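Local structure of oxidoreductase (Ralstonia eutropha, 3HJ9) at residues L62-E67 against A178-V183; G82-S87 against A168-L173; A162-M167 against P205-T210. The protein binds flavin mononucleotide and is probably an oxidoreductase of the nitroreductase family. One frame throughout, in Å; residues are numbered along the deposited sequence.

Overall arrangement
Helix 156-177 carries interactions 2 and 3 and leads directly into interaction 1. Its middle packs on strand 203-212 in interaction 3, the next turn meets the loop 84-87 in interaction 2, and the residues just past its end meet helix 62-73 in interaction 1 before entering strand 181-185. Interactions 2 and 3 lie closest, with centres about 10 Å apart, and Gln-209 NE2 probably hydrogen-bonds Ala-168 O at 3.0 Å between them. Interactions 1 and 3 share the main sheet, where Thr-210 N and Val-183 O are 3.0 Å apart. Two flavin sites flank this core: Pro-86, Ser-87 and Ala-162 line one, Val-183 the other, and the second subunit contributes to the site at Ser-87.

Interaction 1: L62-E67 against A178-V183; sequences LKQLSE and AGLGAV
The side-chain amide of Gln-64 lies over the branched end of Leu-180, the two side chains passing each other at a slant. Its oxygen does the touching: Gln-64 OE1 is 3.7 Å from both Leu-180 CD1 and Leu-180 CD2, a van der Waals contact against the fork of the leucine. The other end of the same amide is turned to Ala-178, with Gln-64 NE2 3.8 Å from Ala-178 CB. Ala-178 O is near as well, but the approach of Gln-64 NE2 at 3.6 Å makes no direct hydrogen bond. A water links the two instead: it donates to Ala-178 O at 3.3 Å and accepts a weak bond from Gln-64 NE2 at 3.4 Å.

Gln-64 gets across the gap because CG sits opposite its own carbonyl carbon (chi1 -75°) and the chain then runs extended to the amide. Beside it on the same helix, Lys-63 and Glu-67, one turn apart, form an i to i+4 salt bridge, Lys-63 NZ reaching Glu-67 OE2 at 3.0 Å from above the carboxylate plane. The other carboxylate oxygen of Glu-67 is hydrogen-bonded to the hydroxyl of Tyr-174, whose side chain also touches Gln-64, so a single tyrosine of helix 156-177 meets two side chains of 62-67.

On the opposing segment the chain leaves helix 156-177 at Ala-178 and turns through Gly-179, where the positive phi of 72° suits glycine. Leu-180 then points back to the helix at 62-67, while also packing on Cys-175, Leu-60 and Arg-213. The contact therefore fills the corner where helix 62-73 passes the end of helix 156-177 and the chain enters strand 181-185, the edge strand of the main antiparallel sheet within this chain.

Interaction 2: G82-S87 against A168-L173; sequences GRTAPS and AENAYL. With FMN (flavin mononucleotide), chain F.
Asn-170 extends its amide from the helix to the turn at Thr-84, the nitrogen directed at the threonine carbonyl and passing its hydroxyl on the way. Asn-170 ND2 donates to Thr-84 O at 3.2 Å, a weak bond bent to 148°, and its stronger partner is Ala-71 O at the end of helix 62-73. The hydroxyl of Thr-84 also turns to that helix end, bonding to Ala-71 O, so that threonine and asparagine converge on one carbonyl; between Asn-170 ND2 and Thr-84 OG1, 3.6 Å apart, there is no bond. A chi1 of -73° keeps CG of Asn-170 beside the backbone N and sends the amide out from the helix, where Ala-85 CB packs against Asn-170 ND2 at 3.8 Å.

Thr-84 O is gripped a second time by Arg-49 NE of the second subunit, an arginine that also holds the flavin. Farther along the loop Ser-87 N donates to FMN O3' at 3.3 Å, and Pro-86 CB lies 3.2 Å from FMN O3'. Asn-170 ND2 also gives a weak hydrogen bond to Glu-169 OE2 of the second subunit. A flavin held between two subunits in this way is characteristic of the nitroreductase fold.

Interaction 3: A162-M167 against P205-T210; sequences AAAGAM and PILSQT
Apolar contact carries the pairing of Ala-164 with Leu-207. One branch of the leucine does most of it: Leu-207 CD1 lies 3.8 Å from Ala-164 CB and 3.9 Å from Gly-165 N. The leucine's first torsion (chi1 -62°) brings this methyl over the helix backbone between Ala-164 and Gly-165. Ile-206 adds a looser touch, its CG2 being 4.4 Å from Ala-164 CB.

Helix and strand run nearly parallel here, 14° apart in direction, with axes 8.5 Å from each other. This is the long helix of the nitroreductase fold lying on its antiparallel sheet, and the strand is irregular at the contact: Ile-206 and Leu-207 both pair with Phe-141 in a classic beta bulge, for which Ile-206 takes a psi of -48°. The bulge starts two successive side chains toward the helix, though the end of Ile-206 then leads away and leaves CG2 to touch.

The polar tie to the helix comes from farther along the strand, where Gln-209 NE2 is hydrogen-bonded to Ala-168 O; Thr-210 OG1 bonds within the sheet, to Asp-138 and Arg-185. Across the dimer, Leu-207 packs on Ala-162 of the second subunit, and the side chain of Leu-207 is about 4 Å from a bound flavin.

Interaction 1: L62-E67 against A178-V183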
ATOM      1  N   LEU A  62      17.942  10.776 -14.073  1.00 19.36           N
ATOM      2  CA  LEU A  62      18.425  10.520 -12.714  1.00 19.90           C
ATOM      3  C   LEU A  62      17.551  11.180 -11.641  1.00 20.08           C
ATOM      4  O   LEU A  62      17.320  10.574 -10.594  1.00 19.94           O
ATOM      5  CB  LEU A  62      19.893  10.948 -12.568  1.00 20.16           C
ATOM      6  CG  LEU A  62      20.665  10.458 -11.347  1.00 21.09           C
ATOM      7  CD1 LEU A  62      20.789   8.934 -11.335  1.00 21.43           C
ATOM      8  CD2 LEU A  62      22.044  11.117 -11.374  1.00 22.00           C
ATOM      9  N   LYS A  63      17.050  12.389 -11.916  1.00 20.67           N
ATOM     10  CA  LYS A  63      16.142  13.103 -10.993  1.00 21.73           C
ATOM     11  C   LYS A  63      14.881  12.290 -10.700  1.00 20.77           C
ATOM     12  O   LYS A  63      14.449  12.223  -9.553  1.00 19.51           O
ATOM     13  CB  LYS A  63      15.738  14.485 -11.551  1.00 23.78           C
ATOM     14  CG  LYS A  63      14.887  15.395 -10.589  1.00 26.25           C
ATOM     15  CD  LYS A  63      14.514  16.735 -11.273  1.00 28.16           C
ATOM     16  CE  LYS A  63      13.634  17.665 -10.411  1.00 29.45           C
ATOM     17  NZ  LYS A  63      12.347  17.050  -9.974  1.00 30.77           N
ATOM     18  N   GLN A  64      14.298  11.690 -11.739  1.00 21.48           N
ATOM     19  CA  GLN A  64      13.102  10.884 -11.593  1.00 23.39           C
ATOM     20  C   GLN A  64      13.399   9.566 -10.908  1.00 23.68           C
ATOM     21  O   GLN A  64      12.623   9.158 -10.052  1.00 23.78           O
ATOM     22  CB  GLN A  64      12.365  10.653 -12.903  1.00 25.32           C
ATOM     23  CG  GLN A  64      11.598  11.869 -13.398  1.00 27.23           C
ATOM     24  CD  GLN A  64      10.689  11.552 -14.582  1.00 28.59           C
ATOM     25  OE1 GLN A  64      10.838  10.512 -15.240  1.00 29.38           O
ATOM     26  NE2 GLN A  64       9.752  12.461 -14.873  1.00 29.38           N
ATOM     27  N   LEU A  65      14.498   8.893 -11.271  1.00 23.01           N
ATOM     28  CA  LEU A  65      14.865   7.652 -10.557  1.00 21.53           C
ATOM     29  C   LEU A  65      14.997   7.926  -9.050  1.00 21.03           C
ATOM     30  O   LEU A  65      14.491   7.172  -8.219  1.00 20.80           O
ATOM     31  CB  LEU A  65      16.161   7.079 -11.101  1.00 20.19           C
ATOM     32  CG  LEU A  65      16.689   5.759 -10.535  1.00 19.18           C
ATOM     33  CD1 LEU A  65      15.646   4.635 -10.646  1.00 17.00           C
ATOM     34  CD2 LEU A  65      18.020   5.422 -11.264  1.00 18.63           C
ATOM     35  N   SER A  66      15.637   9.042  -8.722  1.00 21.02           N
ATOM     36  CA  SER A  66      15.847   9.461  -7.338  1.00 20.97           C
ATOM     37  C   SER A  66      14.555   9.679  -6.577  1.00 20.92           C
ATOM     38  O   SER A  66      14.370   9.120  -5.496  1.00 20.22           O
ATOM     39  CB  SER A  66      16.678  10.744  -7.304  1.00 20.60           C
ATOM     40  OG  SER A  66      16.725  11.311  -6.007  1.00 21.18           O
ATOM     41  N   GLU A  67      13.675  10.501  -7.142  1.00 20.83           N
ATOM     42  CA  GLU A  67      12.395  10.813  -6.508  1.00 20.86           C
ATOM     43  C   GLU A  67      11.469   9.587  -6.345  1.00 19.02           C
ATOM     44  O   GLU A  67      10.829   9.443  -5.322  1.00 19.02           O
ATOM     45  CB  GLU A  67      11.707  11.987  -7.218  1.00 21.64           C
ATOM     46  CG  GLU A  67      12.471  13.299  -7.056  1.00 23.28           C
ATOM     47  CD  GLU A  67      11.836  14.469  -7.762  1.00 24.88           C
ATOM     48  OE1 GLU A  67      10.997  14.252  -8.667  1.00 27.23           O
ATOM     49  OE2 GLU A  67      12.171  15.617  -7.399  1.00 28.10           O
ATOM     50  N   ALA A 178       4.411  12.534 -12.036  1.00 19.65           N
ATOM     51  CA  ALA A 178       5.500  12.763 -13.019  1.00 19.55           C
ATOM     52  C   ALA A 178       5.230  12.315 -14.467  1.00 20.73           C
ATOM     53  O   ALA A 178       6.155  12.343 -15.304  1.00 22.57           O
ATOM     54  CB  ALA A 178       6.774  12.074 -12.518  1.00 18.55           C
ATOM     55  N   GLY A 179       4.008  11.886 -14.772  1.00 20.04           N
ATOM     56  CA  GLY A 179       3.674  11.443 -16.128  1.00 19.93           C
ATOM     57  C   GLY A 179       4.275  10.108 -16.545  1.00 19.57           C
ATOM     58  O   GLY A 179       4.531   9.889 -17.732  1.00 18.59           O
ATOM     59  N   LEU A 180       4.479   9.211 -15.584  1.00 18.39           N
ATOM     60  CA  LEU A 180       5.051   7.899 -15.835  1.00 20.52           C
ATOM     61  C   LEU A 180       3.979   6.820 -15.619  1.00 21.33           C
ATOM     62  O   LEU A 180       3.015   7.018 -14.878  1.00 21.94           O
ATOM     63  CB  LEU A 180       6.220   7.635 -14.875  1.00 21.37           C
ATOM     64  CG  LEU A 180       7.506   8.457 -14.984  1.00 22.35           C
ATOM     65  CD1 LEU A 180       8.466   8.117 -13.827  1.00 21.64           C
ATOM     66  CD2 LEU A 180       8.180   8.193 -16.353  1.00 22.30           C
ATOM     67  N   GLY A 181       4.159   5.686 -16.284  1.00 20.96           N
ATOM     68  CA  GLY A 181       3.319   4.512 -16.101  1.00 19.75           C
ATOM     69  C   GLY A 181       3.949   3.608 -15.049  1.00 20.20           C
ATOM     70  O   GLY A 181       5.184   3.628 -14.844  1.00 21.27           O
ATOM     71  N   ALA A 182       3.103   2.805 -14.397  1.00 19.57           N
ATOM     72  CA  ALA A 182       3.506   1.820 -13.408  1.00 18.50           C
ATOM     73  C   ALA A 182       2.498   0.645 -13.352  1.00 18.81           C
ATOM     74  O   ALA A 182       1.324   0.828 -13.697  1.00 16.22           O
ATOM     75  CB  ALA A 182       3.652   2.488 -11.994  1.00 16.87           C
ATOM     76  N   VAL A 183       2.965  -0.546 -12.951  1.00 17.51           N
ATOM     77  CA  VAL A 183       2.058  -1.700 -12.687  1.00 17.84           C
ATOM     78  C   VAL A 183       2.725  -2.583 -11.648  1.00 19.49           C
ATOM     79  O   VAL A 183       3.889  -2.979 -11.839  1.00 18.43           O
ATOM     80  CB  VAL A 183       1.640  -2.460 -13.955  1.00 17.46           C
ATOM     81  CG1 VAL A 183       2.841  -3.066 -14.664  1.00 17.16           C
ATOM     82  CG2 VAL A 183       0.566  -3.578 -13.636  1.00 15.32           C
TER
HETATM   83  O   HOH W   1       8.181  12.044 -17.888  1.00 33.47           O

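Interaction 2: G82-S87 against A168-L173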
ATOM      1  N   GLY A  82      12.891   7.668   9.991  1.00 17.31           N
ATOM      2  CA  GLY A  82      11.527   7.437   9.572  1.00 15.12           C
ATOM      3  C   GLY A  82      11.448   7.460   8.049  1.00 15.23           C
ATOM      4  O   GLY A  82      12.158   8.214   7.382  1.00 13.14           O
ATOM      5  N   ARG A  83      10.567   6.632   7.521  1.00 12.99           N
ATOM      6  CA  ARG A  83      10.421   6.445   6.079  1.00 14.31           C
ATOM      7  C   ARG A  83       9.120   7.006   5.517  1.00 14.09           C
ATOM      8  O   ARG A  83       8.197   7.335   6.250  1.00 14.39           O
ATOM      9  CB  ARG A  83      10.578   4.957   5.748  1.00 15.32           C
ATOM     10  CG  ARG A  83      11.827   4.242   6.377  1.00 16.98           C
ATOM     11  CD  ARG A  83      13.148   4.852   5.925  1.00 18.47           C
ATOM     12  NE  ARG A  83      14.298   4.422   6.715  1.00 19.97           N
ATOM     13  CZ  ARG A  83      15.013   3.316   6.534  1.00 21.01           C
ATOM     14  NH1 ARG A  83      14.720   2.419   5.581  1.00 22.83           N
ATOM     15  NH2 ARG A  83      16.047   3.105   7.333  1.00 22.59           N
ATOM     16  N   THR A  84       9.066   7.109   4.194  1.00 14.20           N
ATOM     17  CA  THR A  84       7.888   7.615   3.500  1.00 15.08           C
ATOM     18  C   THR A  84       6.712   6.654   3.593  1.00 16.35           C
ATOM     19  O   THR A  84       5.604   7.096   3.384  1.00 17.11           O
ATOM     20  CB  THR A  84       8.188   7.880   2.007  1.00 15.08           C
ATOM     21  OG1 THR A  84       8.765   6.697   1.475  1.00 13.01           O
ATOM     22  CG2 THR A  84       9.178   9.086   1.841  1.00 13.58           C
ATOM     23  N   ALA A  85       6.957   5.375   3.927  1.00 17.79           N
ATOM     24  CA  ALA A  85       5.935   4.318   4.052  1.00 18.98           C
ATOM     25  C   ALA A  85       6.069   3.657   5.431  1.00 19.92           C
ATOM     26  O   ALA A  85       7.180   3.573   5.998  1.00 19.72           O
ATOM     27  CB  ALA A  85       6.094   3.275   2.936  1.00 17.13           C
ATOM     28  N   PRO A  86       4.945   3.196   5.993  1.00 19.43           N
ATOM     29  CA  PRO A  86       5.009   2.539   7.295  1.00 20.01           C
ATOM     30  C   PRO A  86       5.656   1.144   7.230  1.00 18.18           C
ATOM     31  O   PRO A  86       5.882   0.579   6.148  1.00 19.63           O
ATOM     32  CB  PRO A  86       3.540   2.446   7.694  1.00 19.35           C
ATOM     33  CG  PRO A  86       2.846   2.275   6.352  1.00 19.09           C
ATOM     34  CD  PRO A  86       3.584   3.150   5.423  1.00 19.91           C
ATOM     35  N   SER A  87       5.980   0.628   8.398  1.00 20.47           N
ATOM     36  CA  SER A  87       6.523  -0.737   8.533  1.00 21.98           C
ATOM     37  C   SER A  87       6.261  -1.257   9.940  1.00 22.02           C
ATOM     38  O   SER A  87       6.414  -0.495  10.868  1.00 20.70           O
ATOM     39  CB  SER A  87       8.030  -0.771   8.218  1.00 23.32           C
ATOM     40  OG  SER A  87       8.780  -0.067   9.204  1.00 24.25           O
ATOM     41  N   ALA A 168       4.754   0.426  -2.796  1.00 18.19           N
ATOM     42  CA  ALA A 168       4.368   0.376  -4.229  1.00 18.99           C
ATOM     43  C   ALA A 168       3.302   1.448  -4.500  1.00 19.34           C
ATOM     44  O   ALA A 168       3.266   1.996  -5.604  1.00 20.41           O
ATOM     45  CB  ALA A 168       3.831  -1.008  -4.610  1.00 16.74           C
ATOM     46  N   GLU A 169       2.445   1.771  -3.503  1.00 20.44           N
ATOM     47  CA  GLU A 169       1.422   2.815  -3.711  1.00 19.61           C
ATOM     48  C   GLU A 169       2.050   4.211  -3.793  1.00 20.06           C
ATOM     49  O   GLU A 169       1.639   5.027  -4.619  1.00 20.90           O
ATOM     50  CB  GLU A 169       0.317   2.759  -2.649  1.00 19.88           C
ATOM     51  CG  GLU A 169      -0.853   3.683  -2.903  1.00 19.80           C
ATOM     52  CD  GLU A 169      -1.631   3.398  -4.189  1.00 21.69           C
ATOM     53  OE1 GLU A 169      -1.314   2.417  -4.908  1.00 21.36           O
ATOM     54  OE2 GLU A 169      -2.589   4.171  -4.475  1.00 22.58           O
ATOM     55  N   ASN A 170       3.033   4.489  -2.929  1.00 18.48           N
ATOM     56  CA  ASN A 170       3.793   5.725  -3.032  1.00 17.02           C
ATOM     57  C   ASN A 170       4.388   5.857  -4.445  1.00 17.48           C
ATOM     58  O   ASN A 170       4.368   6.941  -5.016  1.00 19.08           O
ATOM     59  CB  ASN A 170       4.943   5.790  -2.017  1.00 14.66           C
ATOM     60  CG  ASN A 170       4.477   6.012  -0.593  1.00 15.14           C
ATOM     61  OD1 ASN A 170       3.289   6.225  -0.342  1.00 13.52           O
ATOM     62  ND2 ASN A 170       5.422   5.936   0.359  1.00 13.12           N
ATOM     63  N   ALA A 171       4.920   4.757  -4.978  1.00 18.69           N
ATOM     64  CA  ALA A 171       5.540   4.739  -6.342  1.00 18.75           C
ATOM     65  C   ALA A 171       4.513   5.020  -7.437  1.00 17.84           C
ATOM     66  O   ALA A 171       4.799   5.763  -8.403  1.00 21.23           O
ATOM     67  CB  ALA A 171       6.285   3.390  -6.608  1.00 18.62           C
ATOM     68  N   TYR A 172       3.347   4.376  -7.332  1.00 17.85           N
ATOM     69  CA  TYR A 172       2.208   4.654  -8.243  1.00 17.41           C
ATOM     70  C   TYR A 172       1.822   6.120  -8.313  1.00 15.95           C
ATOM     71  O   TYR A 172       1.675   6.681  -9.402  1.00 16.77           O
ATOM     72  CB  TYR A 172       0.955   3.887  -7.827  1.00 18.33           C
ATOM     73  CG  TYR A 172       0.670   2.576  -8.497  1.00 17.90           C
ATOM     74  CD1 TYR A 172       0.320   2.520  -9.846  1.00 19.14           C
ATOM     75  CD2 TYR A 172       0.628   1.383  -7.754  1.00 18.49           C
ATOM     76  CE1 TYR A 172      -0.030   1.261 -10.462  1.00 19.18           C
ATOM     77  CE2 TYR A 172       0.267   0.159  -8.356  1.00 17.19           C
ATOM     78  CZ  TYR A 172      -0.051   0.096  -9.679  1.00 17.45           C
ATOM     79  OH  TYR A 172      -0.401  -1.126 -10.205  1.00 17.17           O
ATOM     80  N   LEU A 173       1.648   6.711  -7.131  1.00 15.32           N
ATOM     81  CA  LEU A 173       1.278   8.115  -6.973  1.00 15.62           C
ATOM     82  C   LEU A 173       2.377   9.037  -7.523  1.00 15.67           C
ATOM     83  O   LEU A 173       2.067  10.007  -8.252  1.00 16.58           O
ATOM     84  CB  LEU A 173       0.905   8.450  -5.503  1.00 15.41           C
ATOM     85  CG  LEU A 173      -0.381   7.766  -4.986  1.00 15.65           C
ATOM     86  CD1 LEU A 173      -0.560   7.925  -3.472  1.00 14.97           C
ATOM     87  CD2 LEU A 173      -1.646   8.229  -5.754  1.00 14.08           C
TER
HETATM   88  N1  FMN F 300       1.314   0.338  14.866  1.00 24.18           N
HETATM   89  C2  FMN F 300       0.629   0.006  16.013  1.00 25.34           C
HETATM   90  O2  FMN F 300       0.620   0.768  16.969  1.00 26.70           O
HETATM   91  N3  FMN F 300      -0.077  -1.188  16.076  1.00 25.18           N
HETATM   92  C4  FMN F 300      -0.072  -2.076  15.034  1.00 24.97           C
HETATM   93  O4  FMN F 300      -0.744  -3.124  15.143  1.00 26.71           O
HETATM   94  C4A FMN F 300       0.633  -1.761  13.879  1.00 24.65           C
HETATM   95  N5  FMN F 300       0.604  -2.631  12.799  1.00 23.31           N
HETATM   96  C5A FMN F 300       1.237  -2.343  11.610  1.00 24.13           C
HETATM   97  C6  FMN F 300       1.168  -3.281  10.560  1.00 23.83           C
HETATM   98  C7  FMN F 300       1.804  -3.003   9.341  1.00 22.59           C
HETATM   99  C7M FMN F 300       1.713  -3.994   8.223  1.00 22.81           C
HETATM  100  C8  FMN F 300       2.510  -1.813   9.184  1.00 22.62           C
HETATM  101  C8M FMN F 300       3.212  -1.478   7.901  1.00 22.66           C
HETATM  102  C9  FMN F 300       2.578  -0.889  10.220  1.00 22.91           C
HETATM  103  C9A FMN F 300       1.947  -1.124  11.475  1.00 22.94           C
HETATM  104  N10 FMN F 300       1.982  -0.228  12.578  1.00 22.98           N
HETATM  105  C10 FMN F 300       1.326  -0.541  13.779  1.00 24.39           C
HETATM  106  C1' FMN F 300       2.678   1.091  12.484  1.00 23.75           C
HETATM  107  C2' FMN F 300       4.175   0.999  12.584  1.00 22.80           C
HETATM  108  O2' FMN F 300       4.478   0.702  13.920  1.00 23.67           O
HETATM  109  C3' FMN F 300       4.831   2.299  12.126  1.00 23.05           C
HETATM  110  O3' FMN F 300       4.560   2.422  10.762  1.00 22.70           O
HETATM  111  C4' FMN F 300       6.341   2.358  12.458  1.00 23.04           C
HETATM  112  O4' FMN F 300       6.452   2.504  13.838  1.00 25.00           O
HETATM  113  C5' FMN F 300       7.125   3.520  11.877  1.00 24.48           C
HETATM  114  O5' FMN F 300       6.459   4.732  12.178  1.00 23.09           O
HETATM  115  P   FMN F 300       5.953   5.637  10.948  1.00 23.60           P
HETATM  116  O1P FMN F 300       6.892   5.679   9.770  1.00 22.19           O
HETATM  117  O2P FMN F 300       4.649   5.079  10.369  1.00 22.82           O
HETATM  118  O3P FMN F 300       5.699   6.985  11.574  1.00 21.69           O

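Interaction 3: A162-M167 against P205-T210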
ATOM      1  N   ALA A 162       1.565  -5.897   3.026  1.00 16.65           N
ATOM      2  CA  ALA A 162       0.975  -4.563   3.310  1.00 17.12           C
ATOM      3  C   ALA A 162       2.011  -3.440   3.196  1.00 18.34           C
ATOM      4  O   ALA A 162       1.757  -2.428   2.503  1.00 16.70           O
ATOM      5  CB  ALA A 162       0.295  -4.514   4.691  1.00 13.73           C
ATOM      6  N   ALA A 163       3.178  -3.647   3.827  1.00 17.89           N
ATOM      7  CA  ALA A 163       4.344  -2.725   3.747  1.00 17.86           C
ATOM      8  C   ALA A 163       4.766  -2.551   2.294  1.00 19.06           C
ATOM      9  O   ALA A 163       4.861  -1.414   1.835  1.00 21.01           O
ATOM     10  CB  ALA A 163       5.535  -3.247   4.591  1.00 16.77           C
ATOM     11  N   ALA A 164       4.967  -3.663   1.570  1.00 18.21           N
ATOM     12  CA  ALA A 164       5.294  -3.603   0.129  1.00 19.57           C
ATOM     13  C   ALA A 164       4.201  -2.884  -0.716  1.00 20.24           C
ATOM     14  O   ALA A 164       4.523  -2.056  -1.590  1.00 19.33           O
ATOM     15  CB  ALA A 164       5.614  -4.978  -0.432  1.00 19.24           C
ATOM     16  N   GLY A 165       2.929  -3.149  -0.384  1.00 19.79           N
ATOM     17  CA  GLY A 165       1.808  -2.486  -1.018  1.00 19.84           C
ATOM     18  C   GLY A 165       1.804  -0.970  -0.851  1.00 18.86           C
ATOM     19  O   GLY A 165       1.511  -0.242  -1.779  1.00 18.57           O
ATOM     20  N   ALA A 166       2.074  -0.517   0.371  1.00 19.48           N
ATOM     21  CA  ALA A 166       2.142   0.904   0.712  1.00 19.09           C
ATOM     22  C   ALA A 166       3.258   1.573  -0.045  1.00 18.40           C
ATOM     23  O   ALA A 166       3.068   2.645  -0.609  1.00 17.96           O
ATOM     24  CB  ALA A 166       2.355   1.083   2.184  1.00 16.98           C
HETATM   25  N   MSE A 167       4.406   0.906  -0.103  1.00 16.93           N
HETATM   26  CA  MSE A 167       5.582   1.448  -0.781  1.00 18.54           C
HETATM   27  C   MSE A 167       5.356   1.492  -2.281  1.00 17.63           C
HETATM   28  O   MSE A 167       5.694   2.491  -2.952  1.00 17.95           O
HETATM   29  CB  MSE A 167       6.823   0.620  -0.463  1.00 18.92           C
HETATM   30  CG  MSE A 167       7.146   0.667   1.000  1.00 19.03           C
HETATM   31 SE   MSE A 167       8.336  -0.787   1.502  0.75 21.26          SE
HETATM   32  CE  MSE A 167      10.014   0.097   1.353  1.00 21.51           C
ATOM     33  N   PRO A 205      11.322 -12.177  -2.419  1.00 18.01           N
ATOM     34  CA  PRO A 205      10.603 -11.203  -3.249  1.00 18.43           C
ATOM     35  C   PRO A 205       9.098 -11.327  -3.005  1.00 18.85           C
ATOM     36  O   PRO A 205       8.601 -12.455  -2.999  1.00 18.90           O
ATOM     37  CB  PRO A 205      10.929 -11.624  -4.701  1.00 18.14           C
ATOM     38  CG  PRO A 205      11.985 -12.652  -4.624  1.00 18.94           C
ATOM     39  CD  PRO A 205      12.077 -13.167  -3.222  1.00 18.99           C
ATOM     40  N   ILE A 206       8.416 -10.204  -2.763  1.00 19.35           N
ATOM     41  CA  ILE A 206       6.973 -10.172  -2.464  1.00 21.25           C
ATOM     42  C   ILE A 206       6.157  -9.603  -3.628  1.00 21.34           C
ATOM     43  O   ILE A 206       5.118 -10.116  -3.956  1.00 23.07           O
ATOM     44  CB  ILE A 206       6.663  -9.299  -1.170  1.00 21.89           C
ATOM     45  CG1 ILE A 206       7.388  -9.843   0.054  1.00 23.35           C
ATOM     46  CG2 ILE A 206       5.186  -9.371  -0.799  1.00 24.09           C
ATOM     47  CD1 ILE A 206       7.095 -11.391   0.324  1.00 21.97           C
ATOM     48  N   LEU A 207       6.596  -8.470  -4.156  1.00 22.44           N
ATOM     49  CA  LEU A 207       5.980  -7.799  -5.296  1.00 22.49           C
ATOM     50  C   LEU A 207       7.053  -7.176  -6.152  1.00 22.47           C
ATOM     51  O   LEU A 207       8.139  -6.860  -5.654  1.00 22.76           O
ATOM     52  CB  LEU A 207       5.092  -6.631  -4.821  1.00 21.52           C
ATOM     53  CG  LEU A 207       3.880  -6.855  -3.944  1.00 21.23           C
ATOM     54  CD1 LEU A 207       3.365  -5.475  -3.429  1.00 18.24           C
ATOM     55  CD2 LEU A 207       2.784  -7.647  -4.695  1.00 18.63           C
ATOM     56  N   SER A 208       6.773  -7.042  -7.440  1.00 23.64           N
ATOM     57  CA  SER A 208       7.618  -6.240  -8.316  1.00 24.76           C
ATOM     58  C   SER A 208       6.738  -5.101  -8.884  1.00 24.03           C
ATOM     59  O   SER A 208       5.499  -5.094  -8.715  1.00 24.04           O
ATOM     60  CB  SER A 208       8.275  -7.062  -9.418  1.00 25.67           C
ATOM     61  OG  SER A 208       7.278  -7.603 -10.231  1.00 29.90           O
ATOM     62  N   GLN A 209       7.377  -4.114  -9.501  1.00 22.93           N
ATOM     63  CA  GLN A 209       6.633  -3.010 -10.134  1.00 21.02           C
ATOM     64  C   GLN A 209       7.392  -2.492 -11.326  1.00 20.25           C
ATOM     65  O   GLN A 209       8.545  -2.034 -11.194  1.00 19.36           O
ATOM     66  CB  GLN A 209       6.383  -1.916  -9.123  1.00 21.49           C
ATOM     67  CG  GLN A 209       5.352  -0.831  -9.508  1.00 21.37           C
ATOM     68  CD  GLN A 209       5.139   0.145  -8.332  1.00 22.34           C
ATOM     69  OE1 GLN A 209       6.033   0.281  -7.484  1.00 21.54           O
ATOM     70  NE2 GLN A 209       3.965   0.799  -8.259  1.00 22.34           N
ATOM     71  N   THR A 210       6.744  -2.573 -12.486  1.00 19.69           N
ATOM     72  CA  THR A 210       7.361  -2.216 -13.761  1.00 19.49           C
ATOM     73  C   THR A 210       7.024  -0.763 -14.039  1.00 19.81           C
ATOM     74  O   THR A 210       5.863  -0.411 -14.012  1.00 19.83           O
ATOM     75  CB  THR A 210       6.870  -3.155 -14.827  1.00 18.69           C
ATOM     76  OG1 THR A 210       7.269  -4.457 -14.417  1.00 19.34           O
ATOM     77  CG2 THR A 210       7.446  -2.849 -16.181  1.00 17.56           C
TER